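Local coordinates for protein beta-glucosidase (Chaetomella raphigera, PDB 6JXG) that probably hydrolyses terminal, non-reducing beta-D-glucosyl residues with release of beta-D-glucose, as a secreted family 3 glycoside hydrolase of cellulose degradation, at residues G4-A9 with I288-Y293; F582-L587 with V697-R702; Q586-Y591 with T615-V620. All coordinates share one frame; numbering follows the deposited sequence.

Interaction 1. Residues G4-A9 with I288-Y293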
ATOM      1  N   GLY A   4       9.703 -22.759  10.117  1.00 34.07           N
ATOM      2  CA  GLY A   4      10.369 -21.839   9.125  1.00 34.35           C
ATOM      3  C   GLY A   4      11.765 -21.415   9.567  1.00 34.05           C
ATOM      4  O   GLY A   4      12.556 -22.256   9.988  1.00 32.23           O
ATOM      5  N   ASP A   5      12.060 -20.116   9.499  1.00 26.69           N
ATOM      6  CA  ASP A   5      13.344 -19.524   9.834  1.00 23.66           C
ATOM      7  C   ASP A   5      13.528 -19.045  11.332  1.00 26.42           C
ATOM      8  O   ASP A   5      14.534 -18.454  11.744  1.00 25.94           O
ATOM      9  CB  ASP A   5      13.579 -18.315   8.919  1.00 26.19           C
ATOM     10  CG  ASP A   5      13.554 -18.672   7.404  1.00 28.98           C
ATOM     11  OD1 ASP A   5      13.853 -19.831   7.062  1.00 30.19           O
ATOM     12  OD2 ASP A   5      13.277 -17.792   6.544  1.00 24.12           O
ATOM     13  N   TRP A   6      12.547 -19.371  12.149  1.00 24.95           N
ATOM     14  CA  TRP A   6      12.390 -18.782  13.471  1.00 18.91           C
ATOM     15  C   TRP A   6      12.949 -19.627  14.661  1.00 16.18           C
ATOM     16  O   TRP A   6      12.782 -19.259  15.839  1.00 13.10           O
ATOM     17  CB  TRP A   6      10.885 -18.658  13.610  1.00 17.35           C
ATOM     18  CG  TRP A   6      10.369 -17.574  12.779  1.00 16.48           C
ATOM     19  CD1 TRP A   6      10.147 -17.557  11.414  1.00 18.29           C
ATOM     20  CD2 TRP A   6      10.045 -16.287  13.253  1.00 14.50           C
ATOM     21  NE1 TRP A   6       9.652 -16.310  11.033  1.00 16.90           N
ATOM     22  CE2 TRP A   6       9.618 -15.511  12.141  1.00 15.83           C
ATOM     23  CE3 TRP A   6      10.040 -15.710  14.509  1.00 14.58           C
ATOM     24  CZ2 TRP A   6       9.223 -14.194  12.273  1.00 15.34           C
ATOM     25  CZ3 TRP A   6       9.629 -14.355  14.623  1.00 15.16           C
ATOM     26  CH2 TRP A   6       9.204 -13.653  13.532  1.00 14.40           C
ATOM     27  N   ALA A   7      13.600 -20.739  14.356  1.00 15.66           N
ATOM     28  CA  ALA A   7      13.981 -21.657  15.427  1.00 17.05           C
ATOM     29  C   ALA A   7      15.036 -21.055  16.375  1.00 15.88           C
ATOM     30  O   ALA A   7      14.847 -21.142  17.566  1.00 18.20           O
ATOM     31  CB  ALA A   7      14.398 -23.010  14.866  1.00 16.79           C
ATOM     32  N   ALA A   8      16.078 -20.408  15.865  1.00 17.75           N
ATOM     33  CA  ALA A   8      17.080 -19.757  16.718  1.00 17.22           C
ATOM     34  C   ALA A   8      16.504 -18.623  17.527  1.00 16.37           C
ATOM     35  O   ALA A   8      16.876 -18.454  18.651  1.00 16.36           O
ATOM     36  CB  ALA A   8      18.263 -19.250  15.887  1.00 19.97           C
ATOM     37  N   ALA A   9      15.557 -17.863  16.949  1.00 15.51           N
ATOM     38  CA  ALA A   9      14.833 -16.815  17.664  1.00 14.98           C
ATOM     39  C   ALA A   9      14.027 -17.335  18.812  1.00 14.18           C
ATOM     40  O   ALA A   9      13.972 -16.710  19.863  1.00 16.40           O
ATOM     41  CB  ALA A   9      13.946 -15.952  16.695  1.00 14.85           C
ATOM     42  N   ILE A 288       6.646 -12.088  21.100  1.00 10.28           N
ATOM     43  CA  ILE A 288       7.169 -10.717  21.096  1.00  9.37           C
ATOM     44  C   ILE A 288       8.709 -10.725  21.133  1.00 10.31           C
ATOM     45  O   ILE A 288       9.375 -10.102  20.294  1.00  9.48           O
ATOM     46  CB  ILE A 288       6.641  -9.907  22.301  1.00  9.51           C
ATOM     47  CG1 ILE A 288       5.119  -9.791  22.216  1.00  9.55           C
ATOM     48  CG2 ILE A 288       7.264  -8.500  22.322  1.00 10.19           C
ATOM     49  CD1 ILE A 288       4.379  -9.447  23.478  1.00  9.75           C
ATOM     50  N   LEU A 289       9.243 -11.544  22.040  1.00 10.86           N
ATOM     51  CA  LEU A 289      10.707 -11.677  22.170  1.00 11.16           C
ATOM     52  C   LEU A 289      11.285 -12.376  20.928  1.00 11.76           C
ATOM     53  O   LEU A 289      12.364 -12.028  20.469  1.00 12.51           O
ATOM     54  CB  LEU A 289      11.088 -12.433  23.483  1.00 11.22           C
ATOM     55  CG  LEU A 289      10.686 -11.709  24.783  1.00 12.60           C
ATOM     56  CD1 LEU A 289      11.190 -12.558  25.936  1.00 14.50           C
ATOM     57  CD2 LEU A 289      11.268 -10.293  24.909  1.00 14.15           C
ATOM     58  N   ALA A 290      10.607 -13.396  20.393  1.00 12.50           N
ATOM     59  CA  ALA A 290      11.103 -14.068  19.203  1.00 12.38           C
ATOM     60  C   ALA A 290      11.318 -13.042  18.054  1.00 13.20           C
ATOM     61  O   ALA A 290      12.309 -13.101  17.342  1.00 13.63           O
ATOM     62  CB  ALA A 290      10.157 -15.155  18.763  1.00 13.03           C
ATOM     63  N   SER A 291      10.342 -12.189  17.832  1.00 12.37           N
ATOM     64  CA  SER A 291      10.414 -11.198  16.769  1.00 11.82           C
ATOM     65  C   SER A 291      11.560 -10.193  16.977  1.00 12.01           C
ATOM     66  O   SER A 291      12.289  -9.819  16.047  1.00 12.55           O
ATOM     67  CB  SER A 291       9.066 -10.481  16.705  1.00 12.38           C
ATOM     68  OG  SER A 291       8.089 -11.341  16.050  1.00 11.33           O
ATOM     69  N   TRP A 292      11.737  -9.797  18.224  1.00 11.77           N
ATOM     70  CA  TRP A 292      12.882  -8.975  18.675  1.00 12.17           C
ATOM     71  C   TRP A 292      14.232  -9.593  18.328  1.00 11.70           C
ATOM     72  O   TRP A 292      15.096  -8.948  17.677  1.00 10.29           O
ATOM     73  CB  TRP A 292      12.743  -8.725  20.189  1.00 12.43           C
ATOM     74  CG  TRP A 292      13.717  -7.769  20.820  1.00 13.42           C
ATOM     75  CD1 TRP A 292      13.855  -6.455  20.522  1.00 13.24           C
ATOM     76  CD2 TRP A 292      14.622  -8.031  21.902  1.00 13.40           C
ATOM     77  NE1 TRP A 292      14.805  -5.885  21.326  1.00 14.83           N
ATOM     78  CE2 TRP A 292      15.269  -6.827  22.194  1.00 13.87           C
ATOM     79  CE3 TRP A 292      14.874  -9.143  22.714  1.00 13.99           C
ATOM     80  CZ2 TRP A 292      16.187  -6.704  23.160  1.00 13.71           C
ATOM     81  CZ3 TRP A 292      15.819  -9.011  23.694  1.00 14.67           C
ATOM     82  CH2 TRP A 292      16.459  -7.786  23.904  1.00 14.63           C
ATOM     83  N   TYR A 293      14.388 -10.848  18.733  1.00 11.19           N
ATOM     84  CA  TYR A 293      15.607 -11.601  18.428  1.00 12.74           C
ATOM     85  C   TYR A 293      15.713 -11.900  16.948  1.00 13.23           C
ATOM     86  O   TYR A 293      16.808 -11.847  16.402  1.00 14.68           O
ATOM     87  CB  TYR A 293      15.637 -12.919  19.165  1.00 11.85           C
ATOM     88  CG  TYR A 293      15.902 -12.818  20.641  1.00 11.78           C
ATOM     89  CD1 TYR A 293      17.104 -12.308  21.088  1.00 11.78           C
ATOM     90  CD2 TYR A 293      14.992 -13.254  21.582  1.00 11.88           C
ATOM     91  CE1 TYR A 293      17.391 -12.206  22.408  1.00 12.85           C
ATOM     92  CE2 TYR A 293      15.290 -13.165  22.952  1.00 12.91           C
ATOM     93  CZ  TYR A 293      16.520 -12.634  23.325  1.00 14.64           C
ATOM     94  OH  TYR A 293      16.884 -12.460  24.655  1.00 16.72           O
TER
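Trp-6 has CG anti to its own carbonyl carbon (chi1 -74°), and with chi2 at 78° the indole plane stands across the CA-CB-CG plane, so that the six-membered ring extends from the segment 4-9 to the side of helix 278-294. Its far corner does the touching. CH2 lies 3.6 Å from Ser-291 OG, while CZ3 comes within 4.2 Å of Ala-290 CB. Ser-291 CB points away from 4-9, but chi1 (-76°) sets OG beside the backbone N, where it lies at the indole edge, near the ring plane. That oxygen makes its main hydrogen bond to the backbone O of Ala-195, and the indole NE1 bonds to Asn-193 OD1; the ring edge also rests on the hydroxyl oxygen. Three residues on, Ala-9 carries the second half of the contact. Its CB points at the other helix and lies 3.4 Å from Ala-290 O, 4.4 Å from Ala-290 CB and 4.3 Å from Tyr-293 CB. With methyls at the interface, the backbones can approach until the CA atoms of Ala-9 and Ala-290 are 4.9 Å apart. Tyr-293 CG is turned beside its backbone N, and the ring leads away from Ala-9, CD2 lying 4.0 Å from Ala-9 O. Phe-294 stacks on the ring of Trp-6 and thus adds a further contact from helix 278-294. The short CA-CA distance is evidence of close packing of helix 7-17 on helix 278-294 at Ala-9 and Ala-290, by which the N-terminal helix seats on the TIM-barrel-clan N-terminal domain of family 3 glycosidases, beside strands 151-157 and 228-231.

Interaction 2. Residues F582-L587 with V697-R702; sequences FQYSQL and VGASSR
A buried tyrosine hydroxyl set among backbone atoms is the striking feature here. Tyr-584 OH lies 3.3 Å from Gly-698 O and 3.5 Å from Ala-699 CA, yet the hydrogen bond it makes is to Glu-630 OE1, on strand 628-637. With CG anti to the carbonyl carbon (chi1 -75°), the phenol crosses from strand 582-591 to the end of strand 692-698. Ring atoms CE1 and CZ of Tyr-584 pass obliquely by the carbonyl of Gly-698, each 3.7 Å from its C. Nearer the backbone, one branch of Val-697, CG1, meets the Tyr-584 ring edge at CD1, 4.1 Å away. These strands lie in different sheets, one of three strands and one of four, consistent with the two sheets of a fibronectin type III-like sandwich. The CA atoms of Tyr-584 and Gly-698 are 7.4 Å apart, too far for backbone pairing, yet close for facing sheets, at a glycine that puts no side chain between them. The local chain directions differ by 165°. An alanine at Tyr-584 would probably leave the Val-697 and Gly-698 surface underpacked and cost Glu-630 its hydroxyl partner. Further along, Leu-587 has CG anti to the backbone N, and its CD2 reaches the other branch of Val-697, CG2, at 4.0 Å. Leu-706, on strand 704-711, touches both Tyr-584 and Leu-587.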
ATOM      1  N   PHE A 582       5.589  -0.491 -27.484  1.00 14.16           N
ATOM      2  CA  PHE A 582       6.197  -1.780 -27.315  1.00 13.97           C
ATOM      3  C   PHE A 582       5.406  -2.864 -28.065  1.00 14.54           C
ATOM      4  O   PHE A 582       4.174  -2.814 -28.205  1.00 14.84           O
ATOM      5  CB  PHE A 582       6.202  -2.101 -25.826  1.00 13.77           C
ATOM      6  CG  PHE A 582       6.947  -1.121 -25.027  1.00 14.33           C
ATOM      7  CD1 PHE A 582       8.306  -1.267 -24.836  1.00 14.54           C
ATOM      8  CD2 PHE A 582       6.296  -0.055 -24.443  1.00 15.49           C
ATOM      9  CE1 PHE A 582       9.016  -0.327 -24.066  1.00 15.29           C
ATOM     10  CE2 PHE A 582       6.984   0.880 -23.701  1.00 15.12           C
ATOM     11  CZ  PHE A 582       8.341   0.731 -23.505  1.00 14.39           C
ATOM     12  N   GLN A 583       6.149  -3.835 -28.556  1.00 15.02           N
ATOM     13  CA  GLN A 583       5.597  -4.994 -29.230  1.00 16.48           C
ATOM     14  C   GLN A 583       6.007  -6.265 -28.531  1.00 16.43           C
ATOM     15  O   GLN A 583       7.109  -6.355 -28.023  1.00 17.96           O
ATOM     16  CB  GLN A 583       6.046  -5.040 -30.673  1.00 21.09           C
ATOM     17  CG  GLN A 583       5.367  -3.947 -31.495  1.00 23.54           C
ATOM     18  CD  GLN A 583       6.028  -3.779 -32.841  1.00 28.81           C
ATOM     19  OE1 GLN A 583       7.078  -4.360 -33.105  1.00 30.54           O
ATOM     20  NE2 GLN A 583       5.441  -2.943 -33.680  1.00 34.28           N
ATOM     21  N   TYR A 584       5.100  -7.224 -28.482  1.00 14.19           N
ATOM     22  CA  TYR A 584       5.331  -8.414 -27.693  1.00 13.89           C
ATOM     23  C   TYR A 584       5.346  -9.622 -28.632  1.00 14.07           C
ATOM     24  O   TYR A 584       4.552  -9.669 -29.556  1.00 13.47           O
ATOM     25  CB  TYR A 584       4.183  -8.598 -26.751  1.00 14.13           C
ATOM     26  CG  TYR A 584       4.099  -7.714 -25.546  1.00 14.27           C
ATOM     27  CD1 TYR A 584       4.060  -8.273 -24.259  1.00 15.66           C
ATOM     28  CD2 TYR A 584       3.923  -6.350 -25.681  1.00 16.27           C
ATOM     29  CE1 TYR A 584       3.884  -7.488 -23.130  1.00 15.14           C
ATOM     30  CE2 TYR A 584       3.837  -5.552 -24.547  1.00 15.72           C
ATOM     31  CZ  TYR A 584       3.779  -6.131 -23.294  1.00 15.05           C
ATOM     32  OH  TYR A 584       3.723  -5.356 -22.181  1.00 15.10           O
ATOM     33  N   SER A 585       6.201 -10.586 -28.392  1.00 14.17           N
ATOM     34  CA  SER A 585       6.195 -11.800 -29.159  1.00 16.44           C
ATOM     35  C   SER A 585       6.832 -12.936 -28.358  1.00 16.43           C
ATOM     36  O   SER A 585       7.240 -12.767 -27.205  1.00 15.52           O
ATOM     37  CB  SER A 585       6.936 -11.606 -30.474  1.00 16.53           C
ATOM     38  OG  SER A 585       8.279 -11.306 -30.230  1.00 16.93           O
ATOM     39  N   GLN A 586       6.934 -14.084 -29.008  1.00 18.13           N
ATOM     40  CA  GLN A 586       7.696 -15.222 -28.493  1.00 18.89           C
ATOM     41  C   GLN A 586       7.276 -15.705 -27.106  1.00 18.33           C
ATOM     42  O   GLN A 586       8.071 -15.761 -26.178  1.00 17.94           O
ATOM     43  CB  GLN A 586       9.184 -14.882 -28.561  1.00 19.93           C
ATOM     44  CG  GLN A 586       9.669 -14.838 -30.015  1.00 26.05           C
ATOM     45  CD  GLN A 586      11.176 -14.799 -30.140  1.00 29.86           C
ATOM     46  OE1 GLN A 586      11.900 -15.535 -29.428  1.00 39.18           O
ATOM     47  NE2 GLN A 586      11.671 -13.961 -31.038  1.00 34.82           N
ATOM     48  N   LEU A 587       6.013 -16.057 -26.937  1.00 17.34           N
ATOM     49  CA  LEU A 587       5.582 -16.512 -25.643  1.00 17.26           C
ATOM     50  C   LEU A 587       6.136 -17.904 -25.422  1.00 17.43           C
ATOM     51  O   LEU A 587       6.057 -18.715 -26.305  1.00 16.44           O
ATOM     52  CB  LEU A 587       4.098 -16.663 -25.678  1.00 21.13           C
ATOM     53  CG  LEU A 587       3.151 -16.517 -24.527  1.00 22.85           C
ATOM     54  CD1 LEU A 587       2.080 -17.543 -24.577  1.00 24.21           C
ATOM     55  CD2 LEU A 587       3.694 -16.358 -23.163  1.00 23.35           C
ATOM     56  N   VAL A 697      -0.676 -12.623 -21.836  1.00 12.50           N
ATOM     57  CA  VAL A 697       0.438 -11.716 -21.560  1.00 12.46           C
ATOM     58  C   VAL A 697       0.208 -10.433 -22.326  1.00 14.11           C
ATOM     59  O   VAL A 697      -0.092 -10.463 -23.534  1.00 14.17           O
ATOM     60  CB  VAL A 697       1.811 -12.342 -21.855  1.00 13.05           C
ATOM     61  CG1 VAL A 697       2.938 -11.288 -21.753  1.00 13.62           C
ATOM     62  CG2 VAL A 697       2.037 -13.522 -20.957  1.00 13.44           C
ATOM     63  N   GLY A 698       0.330  -9.290 -21.633  1.00 12.81           N
ATOM     64  CA  GLY A 698       0.223  -8.028 -22.319  1.00 13.87           C
ATOM     65  C   GLY A 698       0.578  -6.785 -21.510  1.00 13.07           C
ATOM     66  O   GLY A 698       1.259  -6.881 -20.501  1.00 14.28           O
ATOM     67  N   ALA A 699       0.128  -5.637 -22.016  1.00 12.18           N
ATOM     68  CA  ALA A 699       0.453  -4.355 -21.483  1.00 12.12           C
ATOM     69  C   ALA A 699      -0.541  -3.847 -20.415  1.00 12.12           C
ATOM     70  O   ALA A 699      -0.272  -2.827 -19.793  1.00 12.59           O
ATOM     71  CB  ALA A 699       0.544  -3.388 -22.653  1.00 12.12           C
ATOM     72  N   SER A 700      -1.629  -4.568 -20.172  1.00 11.37           N
ATOM     73  CA  SER A 700      -2.674  -4.187 -19.242  1.00 12.29           C
ATOM     74  C   SER A 700      -3.596  -5.392 -19.064  1.00 12.48           C
ATOM     75  O   SER A 700      -3.404  -6.402 -19.730  1.00 12.66           O
ATOM     76  CB  SER A 700      -3.483  -2.938 -19.682  1.00 13.26           C
ATOM     77  OG  SER A 700      -4.556  -3.302 -20.481  1.00 12.93           O
ATOM     78  N   SER A 701      -4.546  -5.306 -18.121  1.00 11.92           N
ATOM     79  CA  SER A 701      -5.589  -6.295 -18.005  1.00 11.26           C
ATOM     80  C   SER A 701      -6.465  -6.439 -19.226  1.00 12.50           C
ATOM     81  O   SER A 701      -7.216  -7.400 -19.290  1.00 14.14           O
ATOM     82  CB  SER A 701      -6.549  -6.070 -16.790  1.00 10.88           C
ATOM     83  OG  SER A 701      -7.305  -4.877 -16.840  1.00  9.73           O
ATOM     84  N   ARG A 702      -6.460  -5.505 -20.137  1.00 13.62           N
ATOM     85  CA  ARG A 702      -7.227  -5.602 -21.373  1.00 15.94           C
ATOM     86  C   ARG A 702      -6.413  -5.524 -22.658  1.00 17.59           C
ATOM     87  O   ARG A 702      -6.940  -5.980 -23.681  1.00 19.77           O
ATOM     88  CB  ARG A 702      -8.366  -4.542 -21.390  1.00 16.57           C
ATOM     89  CG  ARG A 702      -9.430  -4.959 -20.383  1.00 16.37           C
ATOM     90  CD  ARG A 702     -10.708  -4.192 -20.496  1.00 17.39           C
ATOM     91  NE  ARG A 702     -11.592  -4.635 -19.439  1.00 15.76           N
ATOM     92  CZ  ARG A 702     -12.917  -4.791 -19.566  1.00 16.81           C
ATOM     93  NH1 ARG A 702     -13.608  -4.445 -20.713  1.00 15.96           N
ATOM     94  NH2 ARG A 702     -13.537  -5.266 -18.565  1.00 14.87           N
TER

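Interaction 3. Residues Q586-Y591 with T615-V620; sequences QLTAKY and TVTAKV
Thr-588 and Thr-617 form the centre, an antiparallel hydrogen-bonded pair. The N of Thr-588 donates to the O of Thr-617 over 2.9 Å, and the N of Thr-617 returns a bond of 3.0 Å to the O of Thr-588; each donor stands above the carbonyl plane, 35° and 34° out of it. Lys-590 and Thr-615 repeat the exchange with donors in the carbonyl plane. In both central threonines OG1 takes the crowded position between backbone N and carbonyl carbon; the side chains cross obliquely, and Thr-588 OG1 and Thr-617 OG1 meet in a 2.5 Å hydrogen bond in which either may donate. Waters that donate to carbonyls extend it, one from Thr-617 OG1 to Gln-586 O, the other from Thr-588 OG1 to Thr-615 O. The extended Gln-586 crosses the bent Lys-619 obliquely, NE2 lying 3.0 Å from Lys-619 CE. The opposite face is apolar: Leu-587 CD2 lies 3.6 Å from Val-616 CG1, and the other methyl of Val-616, CG2, faces Ala-589 CB at 4.3 Å. Ser-585 bonds to Lys-619 by backbone, leaving Gln-586 and Leu-587 opposite Ala-618 alone; the extra residue, with Gln-586 at positive phi (56°), is consistent with a beta bulge. Strand 663-671 bonds to the far edge of strand 612-622, Asn-669 holding Thr-615 OG1. Hydroxyls and waters against methyls imply an amphipathic edge strand, wet on its outer side and joined to the core of the fibronectin type III-like sandwich on its inner one.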
ATOM      1  N   GLN A 586       6.934 -14.084 -29.008  1.00 18.13           N
ATOM      2  CA  GLN A 586       7.696 -15.222 -28.493  1.00 18.89           C
ATOM      3  C   GLN A 586       7.276 -15.705 -27.106  1.00 18.33           C
ATOM      4  O   GLN A 586       8.071 -15.761 -26.178  1.00 17.94           O
ATOM      5  CB  GLN A 586       9.184 -14.882 -28.561  1.00 19.93           C
ATOM      6  CG  GLN A 586       9.669 -14.838 -30.015  1.00 26.05           C
ATOM      7  CD  GLN A 586      11.176 -14.799 -30.140  1.00 29.86           C
ATOM      8  OE1 GLN A 586      11.900 -15.535 -29.428  1.00 39.18           O
ATOM      9  NE2 GLN A 586      11.671 -13.961 -31.038  1.00 34.82           N
ATOM     10  N   LEU A 587       6.013 -16.057 -26.937  1.00 17.34           N
ATOM     11  CA  LEU A 587       5.582 -16.512 -25.643  1.00 17.26           C
ATOM     12  C   LEU A 587       6.136 -17.904 -25.422  1.00 17.43           C
ATOM     13  O   LEU A 587       6.057 -18.715 -26.305  1.00 16.44           O
ATOM     14  CB  LEU A 587       4.098 -16.663 -25.678  1.00 21.13           C
ATOM     15  CG  LEU A 587       3.151 -16.517 -24.527  1.00 22.85           C
ATOM     16  CD1 LEU A 587       2.080 -17.543 -24.577  1.00 24.21           C
ATOM     17  CD2 LEU A 587       3.694 -16.358 -23.163  1.00 23.35           C
ATOM     18  N   THR A 588       6.639 -18.201 -24.233  1.00 16.75           N
ATOM     19  CA  THR A 588       6.935 -19.583 -23.802  1.00 16.29           C
ATOM     20  C   THR A 588       6.214 -19.869 -22.489  1.00 16.44           C
ATOM     21  O   THR A 588       6.000 -18.954 -21.712  1.00 15.31           O
ATOM     22  CB  THR A 588       8.446 -19.808 -23.627  1.00 16.54           C
ATOM     23  OG1 THR A 588       8.904 -19.058 -22.513  1.00 17.20           O
ATOM     24  CG2 THR A 588       9.173 -19.351 -24.845  1.00 18.51           C
ATOM     25  N   ALA A 589       5.912 -21.123 -22.208  1.00 17.10           N
ATOM     26  CA  ALA A 589       5.279 -21.528 -20.985  1.00 19.22           C
ATOM     27  C   ALA A 589       5.749 -22.922 -20.728  1.00 22.43           C
ATOM     28  O   ALA A 589       5.763 -23.719 -21.664  1.00 22.99           O
ATOM     29  CB  ALA A 589       3.764 -21.524 -21.122  1.00 19.79           C
ATOM     30  N   LYS A 590       6.240 -23.202 -19.522  1.00 20.80           N
ATOM     31  CA  LYS A 590       6.808 -24.521 -19.226  1.00 22.02           C
ATOM     32  C   LYS A 590       6.519 -24.869 -17.777  1.00 21.62           C
ATOM     33  O   LYS A 590       6.766 -24.089 -16.885  1.00 19.39           O
ATOM     34  CB  LYS A 590       8.312 -24.521 -19.473  1.00 24.71           C
ATOM     35  CG  LYS A 590       9.048 -25.718 -18.871  1.00 30.01           C
ATOM     36  CD  LYS A 590      10.546 -25.713 -19.234  1.00 35.65           C
ATOM     37  CE  LYS A 590      10.796 -26.638 -20.426  1.00 40.14           C
ATOM     38  NZ  LYS A 590      12.142 -27.274 -20.399  1.00 39.58           N
ATOM     39  N   TYR A 591       5.949 -26.033 -17.549  1.00 22.41           N
ATOM     40  CA  TYR A 591       5.817 -26.531 -16.200  1.00 25.71           C
ATOM     41  C   TYR A 591       7.231 -27.071 -15.813  1.00 29.34           C
ATOM     42  O   TYR A 591       7.741 -27.976 -16.427  1.00 32.20           O
ATOM     43  CB  TYR A 591       4.701 -27.573 -16.250  1.00 28.60           C
ATOM     44  CG  TYR A 591       3.553 -27.369 -15.295  1.00 25.57           C
ATOM     45  CD1 TYR A 591       2.214 -27.312 -15.708  1.00 28.64           C
ATOM     46  CD2 TYR A 591       3.811 -27.315 -13.966  1.00 28.89           C
ATOM     47  CE1 TYR A 591       1.166 -27.128 -14.778  1.00 30.08           C
ATOM     48  CE2 TYR A 591       2.803 -27.168 -13.027  1.00 31.30           C
ATOM     49  CZ  TYR A 591       1.488 -27.064 -13.399  1.00 29.57           C
ATOM     50  OH  TYR A 591       0.569 -26.976 -12.284  1.00 30.33           O
ATOM     51  N   THR A 615       7.190 -21.435 -15.437  1.00 17.32           N
ATOM     52  CA  THR A 615       7.719 -20.165 -15.813  1.00 16.55           C
ATOM     53  C   THR A 615       7.205 -19.820 -17.209  1.00 15.89           C
ATOM     54  O   THR A 615       7.140 -20.694 -18.077  1.00 15.05           O
ATOM     55  CB  THR A 615       9.245 -20.251 -15.888  1.00 16.85           C
ATOM     56  OG1 THR A 615       9.754 -20.409 -14.583  1.00 17.44           O
ATOM     57  CG2 THR A 615       9.851 -18.971 -16.405  1.00 15.62           C
ATOM     58  N   VAL A 616       6.860 -18.542 -17.394  1.00 13.83           N
ATOM     59  CA  VAL A 616       6.358 -18.019 -18.654  1.00 14.80           C
ATOM     60  C   VAL A 616       7.322 -16.902 -19.084  1.00 15.82           C
ATOM     61  O   VAL A 616       7.824 -16.134 -18.187  1.00 15.02           O
ATOM     62  CB  VAL A 616       4.930 -17.459 -18.449  1.00 14.89           C
ATOM     63  CG1 VAL A 616       4.433 -16.661 -19.641  1.00 14.97           C
ATOM     64  CG2 VAL A 616       3.978 -18.567 -18.037  1.00 16.94           C
ATOM     65  N   THR A 617       7.639 -16.815 -20.404  1.00 13.97           N
ATOM     66  CA  THR A 617       8.415 -15.728 -20.877  1.00 15.09           C
ATOM     67  C   THR A 617       7.838 -15.108 -22.112  1.00 16.23           C
ATOM     68  O   THR A 617       6.967 -15.680 -22.765  1.00 14.27           O
ATOM     69  CB  THR A 617       9.905 -16.041 -21.134  1.00 16.28           C
ATOM     70  OG1 THR A 617      10.054 -16.803 -22.334  1.00 16.24           O
ATOM     71  CG2 THR A 617      10.499 -16.821 -19.927  1.00 15.49           C
ATOM     72  N   ALA A 618       8.356 -13.928 -22.419  1.00 15.01           N
ATOM     73  CA  ALA A 618       8.010 -13.267 -23.681  1.00 15.34           C
ATOM     74  C   ALA A 618       9.094 -12.314 -24.053  1.00 15.09           C
ATOM     75  O   ALA A 618       9.942 -11.915 -23.208  1.00 13.78           O
ATOM     76  CB  ALA A 618       6.646 -12.554 -23.600  1.00 14.66           C
ATOM     77  N   LYS A 619       9.096 -11.955 -25.335  1.00 15.16           N
ATOM     78  CA  LYS A 619      10.011 -10.949 -25.825  1.00 15.83           C
ATOM     79  C   LYS A 619       9.281  -9.631 -26.003  1.00 14.87           C
ATOM     80  O   LYS A 619       8.188  -9.600 -26.614  1.00 14.83           O
ATOM     81  CB  LYS A 619      10.617 -11.345 -27.184  1.00 17.20           C
ATOM     82  CG  LYS A 619      11.463 -10.229 -27.787  1.00 19.62           C
ATOM     83  CD  LYS A 619      12.435 -10.840 -28.784  1.00 27.36           C
ATOM     84  CE  LYS A 619      11.860 -11.078 -30.149  1.00 33.11           C
ATOM     85  NZ  LYS A 619      11.494  -9.746 -30.641  1.00 37.48           N
ATOM     86  N   VAL A 620       9.898  -8.535 -25.502  1.00 13.23           N
ATOM     87  CA  VAL A 620       9.281  -7.223 -25.615  1.00 12.56           C
ATOM     88  C   VAL A 620      10.293  -6.350 -26.354  1.00 13.59           C
ATOM     89  O   VAL A 620      11.540  -6.448 -26.118  1.00 12.50           O
ATOM     90  CB  VAL A 620       9.078  -6.589 -24.228  1.00 13.76           C
ATOM     91  CG1 VAL A 620       8.527  -5.194 -24.353  1.00 13.67           C
ATOM     92  CG2 VAL A 620       8.137  -7.457 -23.402  1.00 15.21           C
TER
HETATM   93  O   HOH W   1      10.418 -15.437 -24.699  1.00 18.15           O
HETATM   94  O   HOH W   2       8.937 -20.515 -20.234  1.00 18.87           O

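Interactions 2 and 3 share Gln-586 and Leu-587 and both use strand 582-591, their centres about 11 Å apart. They are complementary: interaction 3 joins this edge strand to its neighbour within the sheet, mainly through backbone bonds, hydroxyls and water at the surface, whereas interaction 2 packs its inward side chains, buried, against the second sheet. Leu-587 belongs to both kinds of contact. Interaction 1 is apart from them, its nearest atoms about 22 Å from interaction 3 and about 30 Å from interaction 2. It too is buried, but joins the N-terminal segment and the start of its helix to helix 278-294, through alanine methyls, the edge of an indole, a serine hydroxyl and a tyrosine.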